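Local coordinates for protein L-Ribose isomerase (Acinetobacter, PDB 4Q0S) that isomerises the non-natural sugar L-ribose, probably to L-ribulose, with a metal ion bound inside a cupin barrel, at residues P115-G120 with N243-D248; E134-P139 with T179-L184; Y175-S180 with K196-F201. One frame throughout, in Å; residues are numbered along the deposited sequence.

Contact 1 of 3, residues P115-G120 with N243-D248. With CO (cobalt (II) ion), chain B; NCO (cobalt hexammine(III)), chain E; RB0 (D-ribitol), chain C.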
loop_
_atom_site.group_PDB
_atom_site.type_symbol
_atom_site.label_atom_id
_atom_site.label_comp_id
_atom_site.label_asym_id
_atom_site.label_seq_id
_atom_site.Cartn_x
_atom_site.Cartn_y
_atom_site.Cartn_z
ATOM N N PRO A 115 24.627 13.444 -1.525
ATOM C CA PRO A 115 25.734 14.118 -2.217
ATOM C C PRO A 115 26.548 13.399 -3.299
ATOM O O PRO A 115 26.627 12.171 -3.341
ATOM C CB PRO A 115 26.605 14.595 -1.058
ATOM C CG PRO A 115 26.461 13.482 -0.086
ATOM C CD PRO A 115 24.963 13.218 -0.110
ATOM N N PRO A 116 27.159 14.183 -4.206
ATOM C CA PRO A 116 27.979 13.647 -5.294
ATOM C C PRO A 116 29.028 12.667 -4.792
ATOM O O PRO A 116 29.792 12.970 -3.870
ATOM C CB PRO A 116 28.611 14.898 -5.889
ATOM C CG PRO A 116 27.512 15.896 -5.772
ATOM C CD PRO A 116 26.999 15.644 -4.352
ATOM N N HIS A 117 29.068 11.494 -5.409
ATOM C CA HIS A 117 30.040 10.478 -5.045
ATOM C C HIS A 117 30.011 9.384 -6.094
ATOM O O HIS A 117 29.150 9.382 -6.983
ATOM C CB HIS A 117 29.705 9.879 -3.673
ATOM C CG HIS A 117 28.434 9.086 -3.657
ATOM N ND1 HIS A 117 27.189 9.669 -3.750
ATOM C CD2 HIS A 117 28.220 7.749 -3.609
ATOM C CE1 HIS A 117 26.261 8.725 -3.761
ATOM N NE2 HIS A 117 26.862 7.551 -3.677
ATOM N N HIS A 118 30.965 8.465 -6.011
ATOM C CA HIS A 118 30.990 7.347 -6.934
ATOM C C HIS A 118 31.566 6.156 -6.202
ATOM O O HIS A 118 32.221 6.315 -5.172
ATOM C CB HIS A 118 31.808 7.666 -8.199
ATOM C CG HIS A 118 33.291 7.572 -8.021
ATOM N ND1 HIS A 118 34.044 8.591 -7.480
ATOM C CD2 HIS A 118 34.162 6.582 -8.328
ATOM C CE1 HIS A 118 35.316 8.233 -7.463
ATOM N NE2 HIS A 118 35.414 7.018 -7.971
ATOM N N HIS A 119 31.299 4.965 -6.719
ATOM C CA HIS A 119 31.788 3.735 -6.110
ATOM C C HIS A 119 32.719 3.007 -7.073
ATOM O O HIS A 119 32.449 2.938 -8.269
ATOM C CB HIS A 119 30.612 2.822 -5.765
ATOM C CG HIS A 119 29.549 3.494 -4.956
ATOM N ND1 HIS A 119 29.730 3.843 -3.636
ATOM C CD2 HIS A 119 28.309 3.921 -5.292
ATOM C CE1 HIS A 119 28.649 4.457 -3.192
ATOM N NE2 HIS A 119 27.771 4.517 -4.177
ATOM N N GLY A 120 33.810 2.459 -6.550
ATOM C CA GLY A 120 34.725 1.733 -7.405
ATOM C C GLY A 120 34.171 0.355 -7.716
ATOM O O GLY A 120 34.376 -0.172 -8.815
ATOM N N ASN A 243 33.303 4.201 -0.884
ATOM C CA ASN A 243 32.585 5.457 -1.057
ATOM C C ASN A 243 33.603 6.546 -1.339
ATOM O O ASN A 243 34.565 6.716 -0.591
ATOM C CB ASN A 243 31.792 5.837 0.197
ATOM C CG ASN A 243 30.594 4.940 0.429
ATOM O OD1 ASN A 243 30.057 4.344 -0.505
ATOM N ND2 ASN A 243 30.153 4.856 1.682
ATOM N N ASP A 244 33.392 7.280 -2.423
ATOM C CA ASP A 244 34.297 8.355 -2.792
ATOM C C ASP A 244 33.461 9.598 -3.061
ATOM O O ASP A 244 32.979 9.800 -4.175
ATOM C CB ASP A 244 35.081 7.976 -4.051
ATOM C CG ASP A 244 36.303 8.856 -4.272
ATOM O OD1 ASP A 244 36.254 10.062 -3.941
ATOM O OD2 ASP A 244 37.315 8.334 -4.791
ATOM N N PHE A 245 33.276 10.418 -2.033
ATOM C CA PHE A 245 32.497 11.641 -2.168
ATOM C C PHE A 245 33.354 12.738 -2.784
ATOM O O PHE A 245 34.539 12.856 -2.467
ATOM C CB PHE A 245 31.971 12.075 -0.797
ATOM C CG PHE A 245 30.933 11.148 -0.236
ATOM C CD1 PHE A 245 29.582 11.349 -0.506
ATOM C CD2 PHE A 245 31.308 10.032 0.505
ATOM C CE1 PHE A 245 28.619 10.448 -0.051
ATOM C CE2 PHE A 245 30.353 9.121 0.966
ATOM C CZ PHE A 245 29.006 9.331 0.687
ATOM N N VAL A 246 32.755 13.527 -3.672
ATOM C CA VAL A 246 33.467 14.617 -4.326
ATOM C C VAL A 246 33.920 15.646 -3.292
ATOM O O VAL A 246 35.035 16.168 -3.366
ATOM C CB VAL A 246 32.580 15.311 -5.380
ATOM C CG1 VAL A 246 33.340 16.453 -6.033
ATOM C CG2 VAL A 246 32.138 14.306 -6.428
ATOM N N SER A 247 33.050 15.935 -2.329
ATOM C CA SER A 247 33.368 16.889 -1.273
ATOM C C SER A 247 33.964 16.133 -0.088
ATOM O O SER A 247 33.361 15.184 0.413
ATOM C CB SER A 247 32.104 17.621 -0.831
ATOM O OG SER A 247 32.423 18.663 0.073
ATOM N N ASP A 248 35.143 16.550 0.364
ATOM C CA ASP A 248 35.800 15.874 1.481
ATOM C C ASP A 248 34.995 15.929 2.770
ATOM O O ASP A 248 35.072 15.017 3.599
ATOM C CB ASP A 248 37.193 16.460 1.725
ATOM C CG ASP A 248 38.131 16.237 0.556
ATOM O OD1 ASP A 248 38.058 17.012 -0.422
ATOM O OD2 ASP A 248 38.929 15.277 0.612
HETATM CO CO CO B . 25.911 5.585 -4.427
HETATM CO CO NCO E . 38.322 12.989 -2.637
HETATM N N1 NCO E . 39.434 11.806 -3.423
HETATM N N2 NCO E . 39.470 13.151 -1.257
HETATM N N3 NCO E . 37.169 12.826 -4.025
HETATM N N4 NCO E . 37.492 11.627 -1.781
HETATM N N5 NCO E . 39.149 14.345 -3.492
HETATM N N6 NCO E . 37.212 14.172 -1.843
HETATM C C1 RB0 C . 24.952 6.747 0.078
HETATM O O1 RB0 C . 25.630 7.175 1.247
HETATM C C2 RB0 C . 24.750 5.241 0.132
HETATM O O2 RB0 C . 25.993 4.575 -0.081
HETATM C C3 RB0 C . 23.703 4.796 -0.911
HETATM O O3 RB0 C . 23.359 3.435 -0.698
HETATM C C4 RB0 C . 24.172 4.989 -2.359
HETATM O O4 RB0 C . 25.588 5.067 -2.404
HETATM C C5 RB0 C . 23.560 6.258 -2.945
HETATM O O5 RB0 C . 23.858 6.348 -4.338
HETATM O O HOH W 1 30.352 14.787 -1.983
#

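Contact 2 of 3, residues E134-P139 with T179-L184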
loop_
_atom_site.group_PDB
_atom_site.type_symbol
_atom_site.label_atom_id
_atom_site.label_comp_id
_atom_site.label_asym_id
_atom_site.label_seq_id
_atom_site.Cartn_x
_atom_site.Cartn_y
_atom_site.Cartn_z
ATOM N N GLU A 134 15.254 13.110 -8.412
ATOM C CA GLU A 134 16.031 13.834 -9.403
ATOM C C GLU A 134 17.471 13.388 -9.246
ATOM O O GLU A 134 18.123 13.659 -8.231
ATOM C CB GLU A 134 15.890 15.347 -9.210
ATOM C CG GLU A 134 14.529 15.864 -9.658
ATOM C CD GLU A 134 14.432 17.382 -9.670
ATOM O OE1 GLU A 134 14.049 17.935 -10.720
ATOM O OE2 GLU A 134 14.726 18.020 -8.643
ATOM N N VAL A 135 17.947 12.674 -10.257
ATOM C CA VAL A 135 19.298 12.138 -10.264
ATOM C C VAL A 135 20.215 12.976 -11.141
ATOM O O VAL A 135 19.859 13.364 -12.253
ATOM C CB VAL A 135 19.309 10.675 -10.784
ATOM C CG1 VAL A 135 20.682 10.047 -10.567
ATOM C CG2 VAL A 135 18.235 9.861 -10.074
ATOM N N PHE A 136 21.396 13.264 -10.613
ATOM C CA PHE A 136 22.399 14.034 -11.325
ATOM C C PHE A 136 23.562 13.063 -11.423
ATOM O O PHE A 136 23.920 12.420 -10.433
ATOM C CB PHE A 136 22.784 15.270 -10.502
ATOM C CG PHE A 136 21.598 16.070 -10.029
ATOM C CD1 PHE A 136 20.926 16.934 -10.894
ATOM C CD2 PHE A 136 21.119 15.919 -8.730
ATOM C CE1 PHE A 136 19.790 17.634 -10.473
ATOM C CE2 PHE A 136 19.988 16.611 -8.300
ATOM C CZ PHE A 136 19.321 17.471 -9.173
ATOM N N TYR A 137 24.138 12.922 -12.612
ATOM C CA TYR A 137 25.241 11.993 -12.762
ATOM C C TYR A 137 26.135 12.269 -13.963
ATOM O O TYR A 137 25.796 13.050 -14.851
ATOM C CB TYR A 137 24.708 10.564 -12.871
ATOM C CG TYR A 137 23.918 10.312 -14.138
ATOM C CD1 TYR A 137 22.618 10.786 -14.277
ATOM C CD2 TYR A 137 24.479 9.600 -15.203
ATOM C CE1 TYR A 137 21.885 10.558 -15.438
ATOM C CE2 TYR A 137 23.757 9.371 -16.374
ATOM C CZ TYR A 137 22.461 9.849 -16.483
ATOM O OH TYR A 137 21.726 9.609 -17.620
ATOM N N SER A 138 27.285 11.600 -13.966
ATOM C CA SER A 138 28.253 11.708 -15.048
ATOM C C SER A 138 28.056 10.468 -15.910
ATOM O O SER A 138 28.188 9.346 -15.430
ATOM C CB SER A 138 29.679 11.726 -14.495
ATOM O OG SER A 138 30.623 11.770 -15.555
ATOM N N PRO A 139 27.728 10.661 -17.195
ATOM C CA PRO A 139 27.507 9.556 -18.130
ATOM C C PRO A 139 28.767 8.743 -18.448
ATOM O O PRO A 139 28.680 7.646 -19.009
ATOM C CB PRO A 139 26.921 10.257 -19.351
ATOM C CG PRO A 139 27.599 11.580 -19.319
ATOM C CD PRO A 139 27.539 11.960 -17.862
ATOM N N THR A 179 26.641 16.411 -14.917
ATOM C CA THR A 179 25.851 17.138 -15.901
ATOM C C THR A 179 24.610 16.431 -16.447
ATOM O O THR A 179 23.677 17.095 -16.907
ATOM C CB THR A 179 26.758 17.559 -17.075
ATOM O OG1 THR A 179 27.266 16.390 -17.728
ATOM C CG2 THR A 179 27.938 18.362 -16.554
ATOM N N SER A 180 24.592 15.102 -16.412
ATOM C CA SER A 180 23.428 14.365 -16.894
ATOM C C SER A 180 22.354 14.366 -15.815
ATOM O O SER A 180 22.654 14.313 -14.622
ATOM C CB SER A 180 23.804 12.929 -17.264
ATOM O OG SER A 180 24.459 12.891 -18.523
ATOM N N TYR A 181 21.099 14.417 -16.239
ATOM C CA TYR A 181 19.983 14.478 -15.306
ATOM C C TYR A 181 18.802 13.639 -15.759
ATOM O O TYR A 181 18.550 13.487 -16.954
ATOM C CB TYR A 181 19.542 15.937 -15.158
ATOM C CG TYR A 181 18.164 16.145 -14.567
ATOM C CD1 TYR A 181 17.987 16.344 -13.197
ATOM C CD2 TYR A 181 17.034 16.179 -15.388
ATOM C CE1 TYR A 181 16.717 16.583 -12.659
ATOM C CE2 TYR A 181 15.766 16.412 -14.862
ATOM C CZ TYR A 181 15.614 16.616 -13.502
ATOM O OH TYR A 181 14.362 16.870 -12.991
ATOM N N VAL A 182 18.073 13.102 -14.790
ATOM C CA VAL A 182 16.894 12.305 -15.072
ATOM C C VAL A 182 15.982 12.384 -13.853
ATOM O O VAL A 182 16.455 12.417 -12.715
ATOM C CB VAL A 182 17.259 10.820 -15.375
ATOM C CG1 VAL A 182 17.864 10.151 -14.149
ATOM C CG2 VAL A 182 16.035 10.076 -15.837
ATOM N N ARG A 183 14.681 12.448 -14.098
ATOM C CA ARG A 183 13.709 12.505 -13.020
ATOM C C ARG A 183 12.955 11.181 -13.031
ATOM O O ARG A 183 12.286 10.851 -14.007
ATOM C CB ARG A 183 12.756 13.685 -13.233
ATOM C CG ARG A 183 11.847 13.968 -12.043
ATOM C CD ARG A 183 11.481 15.449 -11.972
ATOM N NE ARG A 183 10.507 15.723 -10.920
ATOM C CZ ARG A 183 10.195 16.941 -10.487
ATOM N NH1 ARG A 183 10.790 18.005 -11.013
ATOM N NH2 ARG A 183 9.276 17.096 -9.541
ATOM N N LEU A 184 13.079 10.423 -11.942
ATOM C CA LEU A 184 12.440 9.114 -11.829
ATOM C C LEU A 184 11.181 9.172 -10.972
ATOM O O LEU A 184 11.121 9.915 -9.989
ATOM C CB LEU A 184 13.414 8.105 -11.210
ATOM C CG LEU A 184 14.766 7.924 -11.913
ATOM C CD1 LEU A 184 15.635 6.952 -11.113
ATOM C CD2 LEU A 184 14.545 7.413 -13.332
#

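Contact 3 of 3, residues Y175-S180 with K196-F201. With CO (cobalt (II) ion), chain B; RB0 (D-ribitol), chain C.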
loop_
_atom_site.group_PDB
_atom_site.type_symbol
_atom_site.label_atom_id
_atom_site.label_comp_id
_atom_site.label_asym_id
_atom_site.label_seq_id
_atom_site.Cartn_x
_atom_site.Cartn_y
_atom_site.Cartn_z
ATOM N N TYR A 175 29.036 19.334 -7.623
ATOM C CA TYR A 175 28.064 18.846 -8.600
ATOM C C TYR A 175 28.427 19.127 -10.063
ATOM O O TYR A 175 27.795 18.589 -10.973
ATOM C CB TYR A 175 26.687 19.453 -8.312
ATOM C CG TYR A 175 26.068 19.016 -7.000
ATOM C CD1 TYR A 175 26.521 19.528 -5.784
ATOM C CD2 TYR A 175 25.033 18.077 -6.979
ATOM C CE1 TYR A 175 25.960 19.114 -4.578
ATOM C CE2 TYR A 175 24.465 17.654 -5.779
ATOM C CZ TYR A 175 24.931 18.174 -4.581
ATOM O OH TYR A 175 24.378 17.746 -3.391
ATOM N N GLU A 176 29.441 19.965 -10.269
ATOM C CA GLU A 176 29.903 20.363 -11.598
ATOM C C GLU A 176 29.928 19.282 -12.672
ATOM O O GLU A 176 29.373 19.465 -13.751
ATOM C CB GLU A 176 31.300 20.978 -11.501
ATOM C CG GLU A 176 31.328 22.454 -11.160
ATOM C CD GLU A 176 30.625 23.299 -12.204
ATOM O OE1 GLU A 176 29.404 23.525 -12.064
ATOM O OE2 GLU A 176 31.293 23.725 -13.171
ATOM N N LYS A 177 30.580 18.164 -12.379
ATOM C CA LYS A 177 30.704 17.069 -13.338
ATOM C C LYS A 177 29.472 16.184 -13.526
ATOM O O LYS A 177 29.434 15.359 -14.444
ATOM C CB LYS A 177 31.894 16.179 -12.958
ATOM C CG LYS A 177 33.258 16.789 -13.230
ATOM C CD LYS A 177 34.359 15.837 -12.785
ATOM C CE LYS A 177 35.700 16.176 -13.418
ATOM N NZ LYS A 177 36.198 17.527 -13.048
ATOM N N LEU A 178 28.474 16.333 -12.661
ATOM C CA LEU A 178 27.263 15.520 -12.770
ATOM C C LEU A 178 26.265 16.257 -13.650
ATOM O O LEU A 178 25.183 16.647 -13.204
ATOM C CB LEU A 178 26.669 15.260 -11.378
ATOM C CG LEU A 178 27.523 14.360 -10.477
ATOM C CD1 LEU A 178 28.865 15.031 -10.177
ATOM C CD2 LEU A 178 26.767 14.070 -9.181
ATOM N N THR A 179 26.641 16.411 -14.917
ATOM C CA THR A 179 25.851 17.138 -15.901
ATOM C C THR A 179 24.610 16.431 -16.447
ATOM O O THR A 179 23.677 17.095 -16.907
ATOM C CB THR A 179 26.758 17.559 -17.075
ATOM O OG1 THR A 179 27.266 16.390 -17.728
ATOM C CG2 THR A 179 27.938 18.362 -16.554
ATOM N N SER A 180 24.592 15.102 -16.412
ATOM C CA SER A 180 23.428 14.365 -16.894
ATOM C C SER A 180 22.354 14.366 -15.815
ATOM O O SER A 180 22.654 14.313 -14.622
ATOM C CB SER A 180 23.804 12.929 -17.264
ATOM O OG SER A 180 24.459 12.891 -18.523
ATOM N N LYS A 196 31.623 3.226 -10.636
ATOM C CA LYS A 196 32.589 4.177 -11.180
ATOM C C LYS A 196 31.965 5.416 -11.810
ATOM O O LYS A 196 32.656 6.221 -12.431
ATOM C CB LYS A 196 33.534 3.480 -12.169
ATOM C CG LYS A 196 34.471 2.475 -11.487
ATOM C CD LYS A 196 35.411 1.812 -12.480
ATOM C CE LYS A 196 36.474 0.979 -11.771
ATOM N NZ LYS A 196 35.864 -0.110 -10.969
ATOM N N HIS A 197 30.659 5.580 -11.624
ATOM C CA HIS A 197 29.963 6.746 -12.153
ATOM C C HIS A 197 29.585 7.702 -11.044
ATOM O O HIS A 197 29.003 7.294 -10.040
ATOM C CB HIS A 197 28.696 6.323 -12.893
ATOM C CG HIS A 197 28.954 5.819 -14.273
ATOM N ND1 HIS A 197 28.978 6.649 -15.372
ATOM C CD2 HIS A 197 29.261 4.582 -14.725
ATOM C CE1 HIS A 197 29.293 5.944 -16.444
ATOM N NE2 HIS A 197 29.470 4.687 -16.078
ATOM N N LEU A 198 29.921 8.974 -11.226
ATOM C CA LEU A 198 29.571 9.994 -10.250
ATOM C C LEU A 198 28.059 10.156 -10.253
ATOM O O LEU A 198 27.429 10.203 -11.311
ATOM C CB LEU A 198 30.203 11.335 -10.613
ATOM C CG LEU A 198 31.707 11.512 -10.408
ATOM C CD1 LEU A 198 32.159 12.770 -11.138
ATOM C CD2 LEU A 198 32.017 11.603 -8.916
ATOM N N HIS A 199 27.469 10.237 -9.068
ATOM C CA HIS A 199 26.033 10.418 -8.981
ATOM C C HIS A 199 25.614 11.075 -7.679
ATOM O O HIS A 199 26.343 11.058 -6.685
ATOM C CB HIS A 199 25.297 9.083 -9.162
ATOM C CG HIS A 199 25.684 8.030 -8.171
ATOM N ND1 HIS A 199 26.883 7.353 -8.229
ATOM C CD2 HIS A 199 25.036 7.554 -7.081
ATOM C CE1 HIS A 199 26.958 6.507 -7.216
ATOM N NE2 HIS A 199 25.850 6.609 -6.504
ATOM N N ALA A 200 24.436 11.682 -7.724
ATOM C CA ALA A 200 23.835 12.366 -6.596
ATOM C C ALA A 200 22.350 12.449 -6.924
ATOM O O ALA A 200 21.950 12.268 -8.075
ATOM C CB ALA A 200 24.421 13.774 -6.453
ATOM N N PHE A 201 21.528 12.697 -5.916
ATOM C CA PHE A 201 20.105 12.812 -6.154
ATOM C C PHE A 201 19.425 13.569 -5.032
ATOM O O PHE A 201 19.934 13.631 -3.915
ATOM C CB PHE A 201 19.478 11.424 -6.347
ATOM C CG PHE A 201 19.689 10.476 -5.194
ATOM C CD1 PHE A 201 18.868 10.528 -4.070
ATOM C CD2 PHE A 201 20.686 9.502 -5.253
ATOM C CE1 PHE A 201 19.036 9.614 -3.018
ATOM C CE2 PHE A 201 20.862 8.586 -4.209
ATOM C CZ PHE A 201 20.033 8.642 -3.090
HETATM CO CO CO B . 25.911 5.585 -4.427
HETATM C C1 RB0 C . 24.952 6.747 0.078
HETATM O O1 RB0 C . 25.630 7.175 1.247
HETATM C C2 RB0 C . 24.750 5.241 0.132
HETATM O O2 RB0 C . 25.993 4.575 -0.081
HETATM C C3 RB0 C . 23.703 4.796 -0.911
HETATM O O3 RB0 C . 23.359 3.435 -0.698
HETATM C C4 RB0 C . 24.172 4.989 -2.359
HETATM O O4 RB0 C . 25.588 5.067 -2.404
HETATM C C5 RB0 C . 23.560 6.258 -2.945
HETATM O O5 RB0 C . 23.858 6.348 -4.338
#

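Contact 1 of 3, residues P115-G120 with N243-D248
Three backbone hydrogen bonds join His-118 and Pro-116 to strand 244-245 and Val-246 just after it. His-118 and Asp-244 form the antiparallel hydrogen-bonded pair. His-118 N gives to Asp-244 O at 3.0 Å, and Asp-244 N gives to His-118 O. Val-246 N reaches Pro-116 O with a nearly straight N-H (166°). That carbonyl also accepts a hydrogen bond from a water, which accepts from Ser-247 N, the N-cap residue of helix 248-254.

His-117 and Phe-245 are the non-hydrogen-bonded pair, and their side chains share the face of the metal site. His-117 CB sits over one face of the Phe-245 ring, 3.9 Å from its centroid, a CH-pi contact. Pro-115 CG touches the same ring at CE1. His-117 ND1 gives a 2.6 Å hydrogen bond to Pro-115 O, in the plane of the ring. NE2 then binds the cobalt ion at 2.3 Å. His-119 NE2 binds it at 2.2 Å, and ribitol O4 and O5, Glu-124 and His-199 complete the site. His-119 ND1 gives its hydrogen bond to Asp-242 O. Asn-243 OD1 meets the ring edge at CE1, and Asn-243 ND2 bonds to Glu-222.

On the other face Asp-244 OD2 lies 3.3 Å from His-118 CE1. Asp-244 OD1 accepts from two ammines of cobalt hexammine, Phe-245 O also accepts from the ammines, and Asp-248 OD2 takes one. His-118 ND1 is buried without a partner in the model.

His-117 and His-119 thus each give ND1 to a backbone carbonyl, which fixes the ring's rotation, leaves NE2 for the metal and probably makes it a stronger donor.

Contact 2 of 3, residues E134-P139 with T179-L184
Val-135 and Val-182 meet at the apolar centre, Val-135 CB 3.7 Å from Val-182 CG1. Leu-184 CD1 reaches Val-135 CG2 on the same face. Next along this face is Tyr-137, whose ring has Ser-180 CB over its centre, 3.5 Å from the centroid. Tyr-137 CG lies between the backbone N and the carbonyl carbon (chi1 67°), which lays one face of the ring against Ser-180 CB. The hydroxyls of both residues bond to loop carbonyls, Tyr-137 OH to Pro-156 O and Ser-180 OG to Val-157 O.

Four backbone hydrogen bonds run through the pairs Val-135/Val-182 and Tyr-137/Ser-180. Strand 180-185 thus pairs antiparallel with 132-137 (163°) as the outermost strand, within this chain, of a cupin barrel sheet.

On the other face Phe-136 CE1 touches the edge of the Tyr-181 ring at CD1, 3.5 Å away. Farther out, Tyr-181 OH gives a short 2.5 Å hydrogen bond to Glu-134 OE1, on the anti side of the carboxylate. Arg-183 NH1 makes a longer salt bridge, 3.3 Å, to the same oxygen. Arg-202 takes Glu-134 OE2, and Arg-183 NE pairs with Glu-132.

Both oxygens of the buried Glu-134 carboxylate therefore have partners, and the two arginines probably keep it ionised.

Contact 3 of 3, residues Y175-S180 with K196-F201
Leu-178 reaches strand 199-202 from the loop before strand 180-185 and fills the tight part of this contact. Its CD2 lies 3.5 Å from the carbonyl carbon of His-199 and 3.6 Å from Ala-200 CB. Its other methyl, CD1, meets Leu-198 CB at 4.0 Å, and the two leucine side chains cross at about a right angle. Leu-178 CG is anti to its carbonyl carbon (chi1 -68°), which, with chi2 64°, turns both methyls to 198-200. Tyr-175 CE2 also touches Ala-200 CB, and its hydroxyl bonds to Glu-72. Pro-116 and Phe-136 also pack on Leu-178.

The loose side is at Lys-177, which is exposed. Its CB touches Leu-198 CD1 at 3.9 Å. The lysine chain crosses Leu-198 obliquely, and beyond CB and CD it departs from that residue. No hydrogen bond joins the two segments, so the loop is held to the strand by apolar contact.

The loop has its own bonds. A type I turn from Tyr-175 to Leu-178 is closed by Leu-178 N to Tyr-175 O, and Leu-178 O accepts from Trp-161 NE1.

The strand turns His-199 the other way, toward the metal. His-199 ND1 gives a hydrogen bond to His-197 O, 2.8 Å long and in the ring plane. NE2 binds the cobalt ion at 2.3 Å. Phe-201 is on this inner face too, with CE2 3.7 Å from ribitol O5.

Strand 199-202 thus contributes His-199 to the metal site with His-117, His-119 and Glu-124, the three-histidine, one-glutamate site that is a hallmark of cupins.

Overall arrangement
All three contacts lie on one antiparallel sheet of the cupin barrel, in the order 180-185, 132-137, 199-202, 113-118, 244-245. Contact 2 joins the first two strands and contact 1 the last two. Contact 3 puts a loop on the middle strand. Contacts 1 and 3 have centres about 9 Å apart and share the cobalt ion and its ribitol. Contacts 2 and 3, with centres about 7 Å apart, share Thr-179 and Ser-180. A probable hydrogen bond of 2.8 Å from Phe-136 N to Ala-200 O ties their neighbouring strands. Contacts 1 and 2 do not touch, their nearest atoms being about 7 Å apart. A second ribitol lies about 6 Å from the Leu-184 side chain of contact 2.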